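Local coordinates for phosphopantothenoylcysteine decarboxylase (PDB 6EOA) that binds flavin mononucleotide as a homooligomeric flavoprotein and probably acts as a phosphopantothenoylcysteine decarboxylase of coenzyme A biosynthesis, at the flavin mononucleotide site. Residues are numbered along the deposited sequence; one frame, centred on the assembly and turned at random. Chains: chain A/B, Phosphopantothenoylcysteine decarboxylase.

The flavin mononucleotide site. Residues chain A 42-45, 70, 72, 76, 140-143, 174-175, 179; chain B 111-112, 122, 124, 152-153, 158. With FMN (flavin mononucleotide), chain C.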
# COMPACT_ATOMS: atom_id res chain seq x y z
N SER A 42 2.05 7.14 -14.06
CA SER A 42 1.33 6.95 -12.80
C SER A 42 0.09 7.85 -12.74
O SER A 42 -0.21 8.56 -13.70
CB SER A 42 2.25 7.23 -11.61
OG SER A 42 2.70 8.58 -11.61
N GLY A 43 -0.61 7.80 -11.62
CA GLY A 43 -1.91 8.44 -11.49
C GLY A 43 -1.92 9.95 -11.33
O GLY A 43 -2.54 10.47 -10.40
N SER A 44 -1.24 10.64 -12.23
CA SER A 44 -1.31 12.10 -12.28
C SER A 44 -2.07 12.52 -13.54
O SER A 44 -2.14 11.76 -14.50
CB SER A 44 0.09 12.71 -12.27
OG SER A 44 0.07 14.04 -12.76
N VAL A 45 -2.63 13.73 -13.52
CA VAL A 45 -3.38 14.22 -14.68
C VAL A 45 -2.46 14.34 -15.89
O VAL A 45 -2.91 14.29 -17.04
CB VAL A 45 -4.05 15.58 -14.40
CG1 VAL A 45 -5.07 15.45 -13.29
CG2 VAL A 45 -3.01 16.64 -14.05
N THR A 70 0.50 2.31 -14.07
CA THR A 70 -0.13 2.00 -12.80
C THR A 70 -1.63 2.01 -13.02
O THR A 70 -2.10 2.56 -14.02
CB THR A 70 0.26 2.99 -11.71
OG1 THR A 70 -0.34 4.26 -11.98
CG2 THR A 70 1.77 3.15 -11.64
N ALA A 72 -4.00 3.62 -11.56
CA ALA A 72 -4.53 4.98 -11.56
C ALA A 72 -4.27 5.71 -12.89
O ALA A 72 -5.10 6.49 -13.34
CB ALA A 72 -3.93 5.77 -10.40
N PHE A 76 -6.47 7.99 -17.09
CA PHE A 76 -6.20 9.24 -17.80
C PHE A 76 -5.95 9.03 -19.29
O PHE A 76 -5.99 9.98 -20.07
CB PHE A 76 -5.02 9.97 -17.16
CG PHE A 76 -5.24 10.33 -15.72
CD1 PHE A 76 -5.90 11.49 -15.37
CD2 PHE A 76 -4.78 9.49 -14.71
CE1 PHE A 76 -6.11 11.82 -14.04
CE2 PHE A 76 -4.98 9.81 -13.38
CZ PHE A 76 -5.65 10.98 -13.04
N SER A 140 3.47 10.41 -9.66
CA SER A 140 2.57 10.96 -8.64
C SER A 140 3.27 11.01 -7.29
O SER A 140 4.37 10.48 -7.13
CB SER A 140 1.30 10.12 -8.54
OG SER A 140 1.61 8.79 -8.15
N ALA A 141 2.64 11.68 -6.33
CA ALA A 141 3.17 11.71 -4.96
C ALA A 141 3.14 10.31 -4.36
O ALA A 141 4.05 9.93 -3.62
CB ALA A 141 2.36 12.68 -4.11
N ASP A 142 2.10 9.55 -4.68
CA ASP A 142 1.95 8.19 -4.18
C ASP A 142 3.08 7.29 -4.66
O ASP A 142 3.69 6.56 -3.88
CB ASP A 142 0.61 7.60 -4.60
CG ASP A 142 0.32 6.25 -3.94
OD1 ASP A 142 0.38 6.15 -2.70
OD2 ASP A 142 0.04 5.27 -4.68
N LEU A 143 3.36 7.34 -5.96
CA LEU A 143 4.40 6.49 -6.53
C LEU A 143 5.76 6.90 -5.97
O LEU A 143 6.60 6.05 -5.68
CB LEU A 143 4.39 6.57 -8.05
CG LEU A 143 5.46 5.74 -8.77
CD1 LEU A 143 5.41 4.28 -8.33
CD2 LEU A 143 5.28 5.85 -10.27
N ALA A 174 4.80 15.10 -10.70
CA ALA A 174 3.68 15.84 -11.26
C ALA A 174 2.49 15.73 -10.32
O ALA A 174 1.86 14.68 -10.22
CB ALA A 174 3.32 15.33 -12.63
N MET A 175 2.19 16.82 -9.63
CA MET A 175 1.17 16.78 -8.59
C MET A 175 0.63 18.16 -8.27
O MET A 175 1.20 19.18 -8.68
CB MET A 175 1.74 16.12 -7.33
CG MET A 175 2.93 16.84 -6.71
SD MET A 175 3.81 15.83 -5.49
CE MET A 175 4.77 14.76 -6.57
N MET A 179 0.49 19.22 -2.72
CA MET A 179 1.07 17.90 -2.52
C MET A 179 2.59 17.99 -2.65
O MET A 179 3.32 17.35 -1.89
CB MET A 179 0.52 16.88 -3.53
CG MET A 179 -0.84 16.31 -3.16
SD MET A 179 -1.14 14.73 -3.97
CE MET A 179 -2.80 14.35 -3.39
N GLU B 111 -14.40 9.11 -6.13
CA GLU B 111 -13.36 9.98 -6.67
C GLU B 111 -13.05 9.66 -8.12
O GLU B 111 -12.62 10.53 -8.88
CB GLU B 111 -12.09 9.87 -5.83
CG GLU B 111 -11.19 11.07 -5.94
CD GLU B 111 -9.98 10.98 -5.03
OE1 GLU B 111 -9.70 9.88 -4.52
OE2 GLU B 111 -9.32 12.02 -4.82
N TRP B 112 -13.28 8.41 -8.53
CA TRP B 112 -12.96 7.99 -9.88
C TRP B 112 -14.21 7.88 -10.76
O TRP B 112 -14.24 7.13 -11.73
CB TRP B 112 -12.21 6.66 -9.85
CG TRP B 112 -10.91 6.77 -9.12
CD1 TRP B 112 -10.63 6.31 -7.86
CD2 TRP B 112 -9.72 7.41 -9.59
NE1 TRP B 112 -9.33 6.61 -7.53
CE2 TRP B 112 -8.75 7.29 -8.57
CE3 TRP B 112 -9.37 8.06 -10.78
CZ2 TRP B 112 -7.46 7.79 -8.70
CZ3 TRP B 112 -8.09 8.56 -10.91
CH2 TRP B 112 -7.15 8.43 -9.88
N ILE B 122 -11.70 17.62 -8.97
CA ILE B 122 -11.17 16.44 -8.29
C ILE B 122 -11.65 16.44 -6.85
O ILE B 122 -11.51 17.44 -6.15
CB ILE B 122 -9.63 16.41 -8.33
CG1 ILE B 122 -9.13 16.57 -9.77
CG2 ILE B 122 -9.11 15.13 -7.70
CD1 ILE B 122 -7.65 16.84 -9.88
N HIS B 124 -10.84 15.09 -3.82
CA HIS B 124 -10.01 15.36 -2.65
C HIS B 124 -9.50 16.80 -2.66
O HIS B 124 -9.11 17.33 -1.61
CB HIS B 124 -8.84 14.36 -2.56
CG HIS B 124 -7.81 14.52 -3.63
ND1 HIS B 124 -7.73 13.68 -4.73
CD2 HIS B 124 -6.78 15.39 -3.76
CE1 HIS B 124 -6.72 14.04 -5.49
NE2 HIS B 124 -6.12 15.08 -4.93
N CYS B 152 -0.49 7.91 -0.57
CA CYS B 152 -1.80 8.52 -0.81
C CYS B 152 -2.59 7.87 -1.94
O CYS B 152 -3.04 8.56 -2.86
CB CYS B 152 -1.63 10.02 -1.09
SG CYS B 152 -0.21 10.47 -2.12
N ASP B 153 -2.80 6.56 -1.85
CA ASP B 153 -3.55 5.84 -2.88
C ASP B 153 -5.01 5.60 -2.49
O ASP B 153 -5.61 4.60 -2.87
CB ASP B 153 -2.86 4.50 -3.20
CG ASP B 153 -2.61 3.64 -1.96
OD1 ASP B 153 -3.11 3.98 -0.87
OD2 ASP B 153 -1.90 2.62 -2.09
N SER B 158 -5.13 10.99 -0.02
CA SER B 158 -4.94 12.04 -1.02
C SER B 158 -5.38 13.39 -0.46
O SER B 158 -4.74 14.42 -0.69
CB SER B 158 -5.71 11.72 -2.31
OG SER B 158 -5.02 10.76 -3.08
N1 FMN C . -1.82 12.65 -7.64
C2 FMN C . -0.66 13.30 -7.99
O2 FMN C . 0.38 13.09 -7.35
N3 FMN C . -0.65 14.20 -9.05
C4 FMN C . -1.81 14.44 -9.76
O4 FMN C . -1.80 15.23 -10.70
C4A FMN C . -2.99 13.77 -9.42
N5 FMN C . -4.15 14.00 -10.12
C5A FMN C . -5.32 13.33 -9.78
C6 FMN C . -6.49 13.56 -10.49
C7 FMN C . -7.66 12.89 -10.14
C7M FMN C . -8.93 13.13 -10.91
C8 FMN C . -7.65 11.99 -9.08
C8M FMN C . -8.90 11.26 -8.68
C9 FMN C . -6.48 11.77 -8.37
C9A FMN C . -5.31 12.44 -8.71
N10 FMN C . -4.14 12.21 -8.01
C10 FMN C . -2.98 12.88 -8.35
C1' FMN C . -4.13 11.25 -6.86
C2' FMN C . -3.64 9.88 -7.33
O2' FMN C . -4.25 9.52 -8.55
C3' FMN C . -3.92 8.82 -6.27
O3' FMN C . -3.11 9.10 -5.15
C4' FMN C . -3.63 7.43 -6.81
O4' FMN C . -4.18 6.45 -5.96
C5' FMN C . -2.13 7.23 -6.94
O5' FMN C . -1.88 6.04 -7.66
P FMN C . -0.45 5.82 -8.38
O1P FMN C . 0.58 5.49 -7.32
O2P FMN C . 0.00 7.05 -9.13
O3P FMN C . -0.58 4.67 -9.34
O HOH W 1 -2.66 3.03 -8.93
O HOH W 2 -0.46 10.77 -5.85
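Flavin mononucleotide lies between two subunits of this HFCD-family flavoprotein: chain A supplies the phosphate and pyrimidine contacts and part of the benzenoid packing, while chain B adds packing at the dimethylbenzene end and a contact to the ribityl chain. Phosphate oxygen FMN O2P accepts from both A:Gly43 N and A:Ser140 OG, the latter at 2.6 Å, and A:Thr70 OG1 donates to FMN O3P over 2.7 Å. In both A:Ser140 and A:Thr70 the hydroxyl sits between the backbone N and the carbonyl carbon, and A:Ser140 OG also accepts from A:Leu143 N, which fixes its rotation. The pyrimidine is read by the backbone N of A:Ala141, the first residue of helix 141-149, donating to O2, and by A:Ala174 O, which accepts a hydrogen bond from FMN N3 on an in-plane lone pair; A:Ser44 OG, anti to its backbone N, donates to FMN O4 at 3.0 Å. A:Phe76 turns the CZ tip of its ring toward FMN C6, edge-to-face with the benzenoid ring. From chain B, B:Trp112 presents the face of its six-membered ring to methyl C8M, and B:Ile122 lays CG2 over the benzenoid ring while its CD1 reaches C6. B:His124 points CE1 at C9, again edge-to-face. Along A:Asp142, CG is anti to the backbone N (chi1 -172°): CB meets FMN C5' and O1P, CG lies beside O1P and B:Asp153 CB, OD1 accepts from B:Cys152 N, above the carboxylate plane, and OD2 lies 2.7 Å from FMN O1P. One of these two oxygens may carry a proton, perhaps favoured by the nearby B:Asp153 carboxylate, though protonation is not seen. Water 2 bridges A:Asp142 N to FMN N1, 2.9 Å from the water oxygen.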